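Local coordinates for enterobactin synthetase component F-related protein (Vibrio cholerae serotype O1, PDB 4OXI) that probably activates glycine with ATP as glycyl-adenylate, serving a lipopolysaccharide modification pathway that gives resistance to antimicrobial peptides, at residues 476-481 against 537-542; 484-489 against 529-534; 221-226 against 480-485; 497-502 against 513-518. All coordinates share one frame; numbering follows the deposited sequence.

Interaction 1. Residues 476-481 against 537-542; sequences QRVELE and PTFVPK. With GAP (glycyl-adenosine-5'-phosphate), chain B.
With chi1 at -54°, F539 swings its CG to the side opposite its own carbonyl carbon and presents one ring face to V478. On the valine, a chi1 of 67° puts CG1 between backbone N and carbonyl carbon and CG2 opposite the backbone N, which turns both methyls to the ring. The place is the C-terminal subdomain of an adenylate-forming enzyme, on the hairpin of strands 470-473 and 476-479, whose sequence matches the eighth core motif of this family. V478 leads with its CB, 3.7 Å from the centroid of the F539 ring, in a CH-pi contact offset toward the rim; CG1 lies against CD1 and CE1, CG2 against CG and CD2. A beta-branched residue suits both the strand and this broad apolar face. Q476 comes in at the ring edge instead, its CB 3.7 Å from CZ of F539, with the amide plane turned 57° from the ring. Its extended chain carries NE2 on to T538 OG1 at 2.9 Å, a weak, bent hydrogen bond; the hydroxyl has a stronger partner in N536. Between these two side chains the strand turns R477 the other way, toward the ligand. E364 forms a salt bridge with NH2 of this arginine, while NH1, a cationic donor suited to a phosphate, reaches O1A of the glycyl-adenylate at 2.6 Å.

Interaction 2. Residues 484-489 against 529-534; sequences ETVVRR and SQCKQQ
R489 and Q534 lay their flat ends nearly in one plane, guanidinium and amide only 19° apart, although the two side chains run at a slant to each other. NH1 of R489 points straight at OE1 of Q534, which lies at the guanidinium edge. The modelled separation of these two atoms, 2.3 Å, is too short for an ordinary hydrogen bond, so the detail is doubtful even if the pairing is sensible: a cationic donor and a neutral amide oxygen, carried on long, flexible side chains, at the outer margin of the contact. A bend at chi3 of -49° folds the arginine back, bringing one guanidinium face over the backbone near T485 O and V486 CA.

Deeper in the contact the meeting becomes apolar. V486, with chi1 at 166°, sends CG1 between two partners: CB of Q534 at 4.0 Å and SG of C531 at 4.1 Å. V487 starts off with its CB directed away from 529-534, yet its CG2 comes within 4.2 Å of that sulfur. Small, compact side chains such as valine and cysteine let the backbones approach closely, with the CA atoms of V486 and C531 6.9 Å apart. L535 adds to the cover of V486, and W544 touches both V487 and C531. Here helices 480-491 and 524-531 pack side by side on the same face of the three-stranded sheet formed by 496-500, 512-516 and 543-546, the alpha/beta layering typical of the small C-terminal subdomain of adenylate-forming enzymes.

Interaction 3. Residues 221-226 against 480-485; sequences QTSGST and LEEIET
E482 enters the contact directly at its CB, which rests 3.2 Å from the carbonyl oxygen of G224. CG follows along the same oxygen at 3.5 Å, for the chain is extended: chi1 of 175° sets CG trans to the backbone N, and the next torsion continues the line. CD passes near the hydroxyl of S223, and at the tip the two carboxylate oxygens part company. OE1 accepts a hydrogen bond from S223 OG at 2.7 Å, met on its anti side and 27° out of the carboxylate plane. OE2 receives a weak hydrogen bond from a water at 2.8 Å, and that water in turn accepts from the backbone N of G224. Glutamate suits the place by its length and its two acceptor oxygens.

Residues 222-226 open the sequence TSGSTGKPK, the glycine- and serine-rich P-loop (core motif A3) of adenylate-forming enzymes, and E482 belongs to the small C-terminal subdomain; the contact therefore bridges a loop of the large N-terminal part and the first turn of a C-terminal subdomain helix. S223, whose hydroxyl can both give and accept, also takes a hydrogen bond from the backbone N of E479, the N-cap residue of helix 480-491.

Farther along the loop, the carbonyl oxygen of S225 faces the first turn of that helix. E482 CA offers it a CH...O contact of 3.5 Å. T485 OG1 lies 3.1 Å from S225 O and 2.8 Å from E481 O, with one proton to share between the two acceptors.

Interaction 4. Residues 497-502 against 513-518; sequences AIVPWP and VAFVDT
The ring of F515 meets V499 and A497 at its edge: CG2 of V499 lies 3.8 Å from CE2, and the A497 carbonyl oxygen is also near the ring plane. Y545, from the next strand, brings its own ring against F515 with the planes about 20° apart. P502 CB lies over one face of the W501 indole, toward its rim; across the contact W501 CB touches V513 CG1 at 4.1 Å. These side chains belong to an antiparallel beta hairpin of strands 496-500 and 512-516. A497 and F515 form a hydrogen-bonded pair, A497 N to F515 O at 3.0 Å and F515 N to A497 O at 2.9 Å; V499 and V513 pair likewise. Between them I498 and A514 form a non-hydrogen-bonded pair on the opposite sheet face, where I498 CD1 rests 4.0 Å from A514 CB; small alanine lets the isoleucine fold over it. Of the face shared by A497, V499, V513 and F515, the last three meet helix 560-568; I498 turns to helix 480-491. The side-chain contacts across the hairpin are all apolar, W501 joining through its CB; the backbone sets the register, while burial probably supplies much of the stability.

Helix 480-491 ties the set together: interactions 1 and 3 share its start, with centres 8 Å apart, and interactions 2 and 3 share E484 and T485. Its inner side rests on the hairpin of interaction 4, where I483 CG2 lies 3.6 Å from I498 CD1. The loop 537-542 of interaction 1 reaches interactions 4 and 2, P541 CB being 3.8 Å from A514 CB and P541 CG 4.1 Å from V487 CG2. The ligand is touched directly in interaction 1, through R477, while the S223 side chain of interaction 3 stays about 9 Å from it. Interactions 2 and 4, centres 13 Å apart, lie within the C-terminal subdomain and hold no residue of the ligand pocket.

Interaction 1. Residues 476-481 against 537-542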
# COMPACT_ATOMS: atom_id res chain seq x y z
N GLN A 476 0.43 6.09 -7.74
CA GLN A 476 -0.65 6.06 -6.76
C GLN A 476 -2.02 5.80 -7.40
O GLN A 476 -2.39 6.45 -8.39
CB GLN A 476 -0.71 7.37 -6.00
CG GLN A 476 0.58 7.76 -5.32
CD GLN A 476 0.40 9.03 -4.51
OE1 GLN A 476 -0.60 9.18 -3.79
NE2 GLN A 476 1.34 9.97 -4.63
N ARG A 477 -2.77 4.86 -6.84
CA ARG A 477 -4.11 4.52 -7.32
C ARG A 477 -5.10 5.68 -7.21
O ARG A 477 -5.19 6.32 -6.17
CB ARG A 477 -4.63 3.35 -6.50
CG ARG A 477 -6.04 2.89 -6.82
CD ARG A 477 -6.37 1.62 -6.04
NE ARG A 477 -7.80 1.35 -5.97
CZ ARG A 477 -8.33 0.20 -5.55
NH1 ARG A 477 -7.53 -0.81 -5.18
NH2 ARG A 477 -9.64 0.04 -5.52
N VAL A 478 -5.85 5.95 -8.27
CA VAL A 478 -6.90 6.97 -8.19
C VAL A 478 -7.99 6.70 -9.23
O VAL A 478 -7.71 6.15 -10.29
CB VAL A 478 -6.32 8.39 -8.36
CG1 VAL A 478 -5.78 8.58 -9.76
CG2 VAL A 478 -7.38 9.46 -8.03
N GLU A 479 -9.22 7.08 -8.92
CA GLU A 479 -10.30 7.07 -9.91
C GLU A 479 -10.33 8.41 -10.65
O GLU A 479 -10.47 9.46 -10.03
CB GLU A 479 -11.66 6.86 -9.21
CG GLU A 479 -11.76 5.62 -8.31
CD GLU A 479 -11.91 4.33 -9.10
OE1 GLU A 479 -12.09 4.40 -10.33
OE2 GLU A 479 -11.85 3.24 -8.48
N LEU A 480 -10.19 8.38 -11.97
CA LEU A 480 -10.26 9.61 -12.75
C LEU A 480 -11.58 10.33 -12.49
O LEU A 480 -11.64 11.55 -12.53
CB LEU A 480 -10.09 9.32 -14.25
CG LEU A 480 -8.65 8.99 -14.65
CD1 LEU A 480 -8.54 8.80 -16.15
CD2 LEU A 480 -7.68 10.04 -14.17
N GLU A 481 -12.63 9.56 -12.17
CA GLU A 481 -13.93 10.15 -11.82
C GLU A 481 -13.92 10.92 -10.50
O GLU A 481 -14.70 11.86 -10.35
CB GLU A 481 -15.04 9.10 -11.81
CG GLU A 481 -15.43 8.59 -13.19
CD GLU A 481 -14.73 7.29 -13.54
OE1 GLU A 481 -15.14 6.65 -14.53
OE2 GLU A 481 -13.77 6.90 -12.81
N PRO A 537 -2.14 16.30 -3.68
CA PRO A 537 -1.37 17.08 -4.67
C PRO A 537 -1.01 16.28 -5.93
O PRO A 537 -0.96 16.84 -7.03
CB PRO A 537 -0.09 17.42 -3.91
CG PRO A 537 -0.52 17.50 -2.48
CD PRO A 537 -1.63 16.49 -2.31
N THR A 538 -0.77 14.99 -5.76
CA THR A 538 -0.40 14.13 -6.87
C THR A 538 -1.50 14.13 -7.93
O THR A 538 -1.21 14.10 -9.12
CB THR A 538 -0.17 12.69 -6.39
OG1 THR A 538 0.86 12.68 -5.40
CG2 THR A 538 0.21 11.77 -7.55
N PHE A 539 -2.74 14.18 -7.46
CA PHE A 539 -3.89 14.05 -8.33
C PHE A 539 -4.40 15.40 -8.86
O PHE A 539 -5.19 15.43 -9.81
CB PHE A 539 -5.00 13.30 -7.60
CG PHE A 539 -4.56 11.97 -7.04
CD1 PHE A 539 -3.67 11.16 -7.74
CD2 PHE A 539 -5.02 11.54 -5.80
CE1 PHE A 539 -3.25 9.93 -7.21
CE2 PHE A 539 -4.61 10.31 -5.26
CZ PHE A 539 -3.72 9.51 -5.97
N VAL A 540 -3.96 16.50 -8.25
CA VAL A 540 -4.41 17.82 -8.70
C VAL A 540 -3.88 18.09 -10.11
O VAL A 540 -2.67 17.98 -10.35
CB VAL A 540 -3.99 18.95 -7.75
CG1 VAL A 540 -4.45 20.30 -8.28
CG2 VAL A 540 -4.57 18.73 -6.36
N PRO A 541 -4.78 18.42 -11.05
CA PRO A 541 -4.36 18.68 -12.44
C PRO A 541 -3.31 19.79 -12.48
O PRO A 541 -3.47 20.80 -11.80
CB PRO A 541 -5.66 19.12 -13.13
CG PRO A 541 -6.75 18.48 -12.29
CD PRO A 541 -6.24 18.56 -10.88
N LYS A 542 -2.24 19.57 -13.25
CA LYS A 542 -1.11 20.49 -13.32
C LYS A 542 -1.28 21.46 -14.49
O LYS A 542 -0.62 22.49 -14.54
CB LYS A 542 0.21 19.73 -13.49
CG LYS A 542 0.52 18.71 -12.41
CD LYS A 542 0.29 19.32 -11.03
CE LYS A 542 0.47 18.27 -9.92
NZ LYS A 542 -0.30 18.68 -8.71
N GAP B . -1.43 -3.94 -3.72
CA GAP B . -0.53 -3.47 -4.81
C GAP B . -1.27 -2.37 -5.55
O GAP B . -0.78 -1.75 -6.48
PA GAP B . -3.61 -0.93 -5.65
O1A GAP B . -4.95 -1.33 -5.07
O2A GAP B . -3.03 0.45 -5.37
O3A GAP B . -2.62 -2.07 -5.11
C5' GAP B . -4.38 -2.34 -7.72
O5' GAP B . -3.72 -1.17 -7.23
C4' GAP B . -4.40 -2.29 -9.24
O4' GAP B . -3.08 -2.02 -9.72
C3' GAP B . -4.75 -3.61 -9.87
O3' GAP B . -6.17 -3.80 -9.93
C2' GAP B . -4.10 -3.49 -11.24
O2' GAP B . -4.88 -2.65 -12.08
C1' GAP B . -2.87 -2.67 -10.98
N9 GAP B . -1.70 -3.57 -10.85
C8 GAP B . -1.18 -4.02 -9.70
N7 GAP B . -0.10 -4.81 -9.93
C5 GAP B . 0.07 -4.88 -11.27
C6 GAP B . 1.01 -5.56 -12.18
N6 GAP B . 2.02 -6.32 -11.70
N1 GAP B . 0.82 -5.38 -13.51
C2 GAP B . -0.18 -4.61 -14.00
N3 GAP B . -1.06 -3.97 -13.22
C4 GAP B . -0.99 -4.06 -11.87

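Interaction 2. Residues 484-489 against 529-534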
# COMPACT_ATOMS: atom_id res chain seq x y z
N GLU A 484 -12.49 14.27 -11.66
CA GLU A 484 -13.52 14.93 -12.44
C GLU A 484 -14.63 15.50 -11.55
O GLU A 484 -15.06 16.64 -11.73
CB GLU A 484 -14.09 13.97 -13.48
CG GLU A 484 -15.11 14.64 -14.40
CD GLU A 484 -15.70 13.68 -15.41
OE1 GLU A 484 -16.90 13.83 -15.71
OE2 GLU A 484 -14.97 12.78 -15.89
N THR A 485 -15.05 14.71 -10.57
CA THR A 485 -16.10 15.12 -9.65
C THR A 485 -15.71 16.37 -8.88
O THR A 485 -16.51 17.30 -8.72
CB THR A 485 -16.43 13.98 -8.66
OG1 THR A 485 -17.10 12.93 -9.38
CG2 THR A 485 -17.33 14.47 -7.53
N VAL A 486 -14.46 16.41 -8.41
CA VAL A 486 -13.94 17.56 -7.68
C VAL A 486 -13.80 18.77 -8.61
O VAL A 486 -14.18 19.89 -8.25
CB VAL A 486 -12.56 17.24 -7.02
CG1 VAL A 486 -11.85 18.52 -6.57
CG2 VAL A 486 -12.73 16.24 -5.85
N VAL A 487 -13.26 18.55 -9.81
CA VAL A 487 -13.06 19.65 -10.75
C VAL A 487 -14.41 20.24 -11.21
O VAL A 487 -14.54 21.45 -11.33
CB VAL A 487 -12.17 19.23 -11.95
CG1 VAL A 487 -12.21 20.26 -13.06
CG2 VAL A 487 -10.73 18.99 -11.49
N ARG A 488 -15.40 19.37 -11.43
CA ARG A 488 -16.77 19.81 -11.75
C ARG A 488 -17.35 20.72 -10.68
O ARG A 488 -17.93 21.76 -11.00
CB ARG A 488 -17.71 18.62 -11.96
CG ARG A 488 -17.76 18.12 -13.38
CD ARG A 488 -18.79 17.00 -13.57
NE ARG A 488 -18.55 16.35 -14.85
CZ ARG A 488 -19.01 16.80 -16.02
NH1 ARG A 488 -19.77 17.89 -16.06
NH2 ARG A 488 -18.71 16.16 -17.15
N ARG A 489 -17.23 20.31 -9.41
CA ARG A 489 -17.70 21.11 -8.28
C ARG A 489 -17.05 22.48 -8.25
O ARG A 489 -17.73 23.50 -8.12
CB ARG A 489 -17.37 20.41 -6.96
CG ARG A 489 -18.43 19.47 -6.42
CD ARG A 489 -18.37 19.41 -4.89
NE ARG A 489 -17.02 19.20 -4.38
CZ ARG A 489 -16.47 18.01 -4.16
NH1 ARG A 489 -15.23 17.92 -3.69
NH2 ARG A 489 -17.15 16.90 -4.40
N SER A 529 -6.51 26.51 -6.16
CA SER A 529 -6.54 26.71 -4.72
C SER A 529 -7.56 25.80 -4.03
O SER A 529 -7.26 25.20 -3.00
CB SER A 529 -6.83 28.18 -4.40
OG SER A 529 -7.39 28.30 -3.11
N GLN A 530 -8.74 25.68 -4.61
CA GLN A 530 -9.78 24.81 -4.06
C GLN A 530 -9.51 23.31 -4.25
O GLN A 530 -9.79 22.52 -3.36
CB GLN A 530 -11.15 25.21 -4.60
CG GLN A 530 -11.57 26.59 -4.13
CD GLN A 530 -12.85 27.08 -4.79
OE1 GLN A 530 -13.48 26.35 -5.57
NE2 GLN A 530 -13.24 28.31 -4.48
N CYS A 531 -8.98 22.91 -5.41
CA CYS A 531 -8.67 21.50 -5.64
C CYS A 531 -7.68 20.94 -4.63
O CYS A 531 -7.78 19.77 -4.23
CB CYS A 531 -8.15 21.29 -7.06
SG CYS A 531 -9.44 21.36 -8.30
N LYS A 532 -6.72 21.76 -4.20
CA LYS A 532 -5.67 21.34 -3.27
C LYS A 532 -6.24 21.00 -1.89
O LYS A 532 -5.59 20.30 -1.11
CB LYS A 532 -4.58 22.40 -3.15
CG LYS A 532 -3.71 22.51 -4.40
CD LYS A 532 -2.79 23.74 -4.36
CE LYS A 532 -1.89 23.79 -5.59
NZ LYS A 532 -1.03 25.02 -5.66
N GLN A 533 -7.43 21.49 -1.59
CA GLN A 533 -8.10 21.16 -0.34
C GLN A 533 -8.94 19.89 -0.43
O GLN A 533 -9.47 19.42 0.57
CB GLN A 533 -8.99 22.33 0.13
CG GLN A 533 -8.29 23.69 0.15
CD GLN A 533 -6.92 23.62 0.82
OE1 GLN A 533 -6.74 22.96 1.85
NE2 GLN A 533 -5.93 24.31 0.22
N GLN A 534 -9.07 19.32 -1.63
CA GLN A 534 -9.99 18.20 -1.81
C GLN A 534 -9.36 16.98 -2.47
O GLN A 534 -9.98 15.92 -2.56
CB GLN A 534 -11.24 18.65 -2.58
CG GLN A 534 -12.06 19.68 -1.80
CD GLN A 534 -13.06 20.42 -2.67
OE1 GLN A 534 -13.90 19.81 -3.33
NE2 GLN A 534 -12.98 21.76 -2.67

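Interaction 3. Residues 221-226 against 480-485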
# COMPACT_ATOMS: atom_id res chain seq x y z
N GLN A 221 -7.23 3.15 2.85
CA GLN A 221 -8.25 3.81 2.08
C GLN A 221 -7.81 4.08 0.65
O GLN A 221 -6.62 4.19 0.34
CB GLN A 221 -8.77 5.08 2.76
CG GLN A 221 -7.75 6.10 3.15
CD GLN A 221 -8.39 7.32 3.82
OE1 GLN A 221 -9.20 7.22 4.77
NE2 GLN A 221 -8.05 8.50 3.30
N THR A 222 -8.79 4.12 -0.23
CA THR A 222 -8.51 4.30 -1.63
C THR A 222 -9.54 5.26 -2.20
O THR A 222 -10.55 5.56 -1.57
CB THR A 222 -8.52 2.95 -2.38
OG1 THR A 222 -8.06 3.16 -3.72
CG2 THR A 222 -9.91 2.35 -2.41
N SER A 223 -9.25 5.74 -3.40
CA SER A 223 -10.08 6.70 -4.11
C SER A 223 -11.49 6.18 -4.39
O SER A 223 -11.67 5.06 -4.88
CB SER A 223 -9.38 7.04 -5.43
OG SER A 223 -10.25 7.69 -6.33
N GLY A 224 -12.50 6.98 -4.05
CA GLY A 224 -13.87 6.68 -4.42
C GLY A 224 -14.38 7.67 -5.46
O GLY A 224 -14.07 8.86 -5.38
N SER A 225 -15.17 7.19 -6.42
CA SER A 225 -15.68 8.04 -7.51
C SER A 225 -16.35 9.36 -7.10
O SER A 225 -16.29 10.34 -7.84
CB SER A 225 -16.63 7.25 -8.41
OG SER A 225 -15.95 6.18 -9.05
N THR A 226 -16.98 9.40 -5.94
CA THR A 226 -17.69 10.59 -5.51
C THR A 226 -16.82 11.48 -4.65
O THR A 226 -17.24 12.57 -4.23
CB THR A 226 -18.97 10.25 -4.71
OG1 THR A 226 -18.60 9.96 -3.35
CG2 THR A 226 -19.69 9.06 -5.31
N LEU A 480 -10.19 8.38 -11.97
CA LEU A 480 -10.26 9.61 -12.75
C LEU A 480 -11.58 10.33 -12.49
O LEU A 480 -11.64 11.55 -12.53
CB LEU A 480 -10.09 9.32 -14.25
CG LEU A 480 -8.65 8.99 -14.65
CD1 LEU A 480 -8.54 8.80 -16.15
CD2 LEU A 480 -7.68 10.04 -14.17
N GLU A 481 -12.63 9.56 -12.17
CA GLU A 481 -13.93 10.15 -11.82
C GLU A 481 -13.92 10.92 -10.50
O GLU A 481 -14.70 11.86 -10.35
CB GLU A 481 -15.04 9.10 -11.81
CG GLU A 481 -15.43 8.59 -13.19
CD GLU A 481 -14.73 7.29 -13.54
OE1 GLU A 481 -15.14 6.65 -14.53
OE2 GLU A 481 -13.77 6.90 -12.81
N GLU A 482 -13.07 10.53 -9.55
CA GLU A 482 -12.98 11.32 -8.33
C GLU A 482 -12.43 12.72 -8.66
O GLU A 482 -12.92 13.72 -8.14
CB GLU A 482 -12.12 10.66 -7.24
CG GLU A 482 -11.93 11.57 -6.01
CD GLU A 482 -10.93 11.06 -4.96
OE1 GLU A 482 -10.17 10.10 -5.23
OE2 GLU A 482 -10.91 11.64 -3.84
N ILE A 483 -11.43 12.77 -9.52
CA ILE A 483 -10.83 14.04 -9.90
C ILE A 483 -11.84 14.89 -10.68
O ILE A 483 -12.04 16.06 -10.39
CB ILE A 483 -9.55 13.83 -10.73
CG1 ILE A 483 -8.55 12.98 -9.94
CG2 ILE A 483 -8.94 15.18 -11.11
CD1 ILE A 483 -7.26 12.66 -10.69
N GLU A 484 -12.49 14.27 -11.66
CA GLU A 484 -13.52 14.93 -12.44
C GLU A 484 -14.63 15.50 -11.55
O GLU A 484 -15.06 16.64 -11.73
CB GLU A 484 -14.09 13.97 -13.48
CG GLU A 484 -15.11 14.64 -14.40
CD GLU A 484 -15.70 13.68 -15.41
OE1 GLU A 484 -16.90 13.83 -15.71
OE2 GLU A 484 -14.97 12.78 -15.89
N THR A 485 -15.05 14.71 -10.57
CA THR A 485 -16.10 15.12 -9.65
C THR A 485 -15.71 16.37 -8.88
O THR A 485 -16.51 17.30 -8.72
CB THR A 485 -16.43 13.98 -8.66
OG1 THR A 485 -17.10 12.93 -9.38
CG2 THR A 485 -17.33 14.47 -7.53
O HOH W 1 -11.89 9.50 -2.37

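Interaction 4. Residues 497-502 against 513-518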
# COMPACT_ATOMS: atom_id res chain seq x y z
N ALA A 497 -13.08 16.89 -18.66
CA ALA A 497 -12.35 15.64 -18.87
C ALA A 497 -11.02 15.67 -18.10
O ALA A 497 -10.32 16.70 -18.12
CB ALA A 497 -12.09 15.40 -20.34
N ILE A 498 -10.68 14.57 -17.43
CA ILE A 498 -9.40 14.47 -16.73
C ILE A 498 -8.53 13.48 -17.49
O ILE A 498 -8.96 12.36 -17.76
CB ILE A 498 -9.57 14.03 -15.27
CG1 ILE A 498 -10.60 14.89 -14.55
CG2 ILE A 498 -8.24 14.06 -14.53
CD1 ILE A 498 -10.16 16.36 -14.32
N VAL A 499 -7.32 13.90 -17.86
CA VAL A 499 -6.47 13.08 -18.71
C VAL A 499 -5.14 12.83 -18.02
O VAL A 499 -4.50 13.77 -17.56
CB VAL A 499 -6.20 13.78 -20.05
CG1 VAL A 499 -5.28 12.94 -20.90
CG2 VAL A 499 -7.50 14.04 -20.78
N PRO A 500 -4.72 11.55 -17.94
CA PRO A 500 -3.37 11.24 -17.45
C PRO A 500 -2.35 11.81 -18.42
O PRO A 500 -2.39 11.48 -19.61
CB PRO A 500 -3.32 9.71 -17.51
CG PRO A 500 -4.77 9.28 -17.46
CD PRO A 500 -5.50 10.34 -18.24
N TRP A 501 -1.44 12.64 -17.91
CA TRP A 501 -0.45 13.33 -18.73
C TRP A 501 0.53 14.08 -17.83
O TRP A 501 0.11 14.70 -16.86
CB TRP A 501 -1.13 14.33 -19.67
CG TRP A 501 -0.18 14.86 -20.68
CD1 TRP A 501 0.56 16.02 -20.61
CD2 TRP A 501 0.17 14.23 -21.92
NE1 TRP A 501 1.34 16.13 -21.73
CE2 TRP A 501 1.12 15.05 -22.55
CE3 TRP A 501 -0.23 13.05 -22.55
CZ2 TRP A 501 1.67 14.73 -23.80
CZ3 TRP A 501 0.32 12.72 -23.78
CH2 TRP A 501 1.26 13.56 -24.39
N PRO A 502 1.84 14.06 -18.17
CA PRO A 502 2.45 13.38 -19.32
C PRO A 502 2.66 11.88 -19.13
O PRO A 502 2.52 11.36 -18.02
CB PRO A 502 3.81 14.08 -19.46
CG PRO A 502 4.12 14.61 -18.08
CD PRO A 502 2.80 14.87 -17.40
N VAL A 513 -4.06 16.29 -16.41
CA VAL A 513 -4.44 17.62 -16.87
C VAL A 513 -5.96 17.70 -16.99
O VAL A 513 -6.64 16.69 -17.20
CB VAL A 513 -3.76 18.04 -18.21
CG1 VAL A 513 -2.25 17.92 -18.12
CG2 VAL A 513 -4.28 17.21 -19.34
N ALA A 514 -6.51 18.91 -16.85
CA ALA A 514 -7.95 19.08 -16.92
C ALA A 514 -8.37 19.86 -18.18
O ALA A 514 -7.73 20.85 -18.54
CB ALA A 514 -8.45 19.76 -15.66
N PHE A 515 -9.44 19.40 -18.83
CA PHE A 515 -10.11 20.15 -19.89
C PHE A 515 -11.48 20.56 -19.41
O PHE A 515 -12.26 19.72 -18.94
CB PHE A 515 -10.27 19.31 -21.16
CG PHE A 515 -8.97 18.97 -21.83
CD1 PHE A 515 -8.49 19.76 -22.87
CD2 PHE A 515 -8.23 17.86 -21.43
CE1 PHE A 515 -7.30 19.46 -23.49
CE2 PHE A 515 -7.02 17.55 -22.05
CZ PHE A 515 -6.56 18.35 -23.09
N VAL A 516 -11.78 21.85 -19.51
CA VAL A 516 -13.12 22.34 -19.17
C VAL A 516 -13.70 23.04 -20.39
O VAL A 516 -12.98 23.40 -21.31
CB VAL A 516 -13.08 23.30 -17.98
CG1 VAL A 516 -12.48 22.60 -16.76
CG2 VAL A 516 -12.26 24.55 -18.34
N ASP A 517 -15.01 23.20 -20.41
CA ASP A 517 -15.64 23.86 -21.55
C ASP A 517 -15.29 25.35 -21.58
O ASP A 517 -14.68 25.88 -20.64
CB ASP A 517 -17.15 23.63 -21.52
CG ASP A 517 -17.80 24.20 -20.28
OD1 ASP A 517 -17.66 25.41 -20.04
OD2 ASP A 517 -18.46 23.42 -19.55
N THR A 518 -15.69 26.02 -22.66
CA THR A 518 -15.35 27.43 -22.88
C THR A 518 -16.40 28.39 -22.32
O THR A 518 -16.28 29.61 -22.49
CB THR A 518 -15.18 27.71 -24.38
OG1 THR A 518 -16.30 27.15 -25.09
CG2 THR A 518 -13.89 27.08 -24.91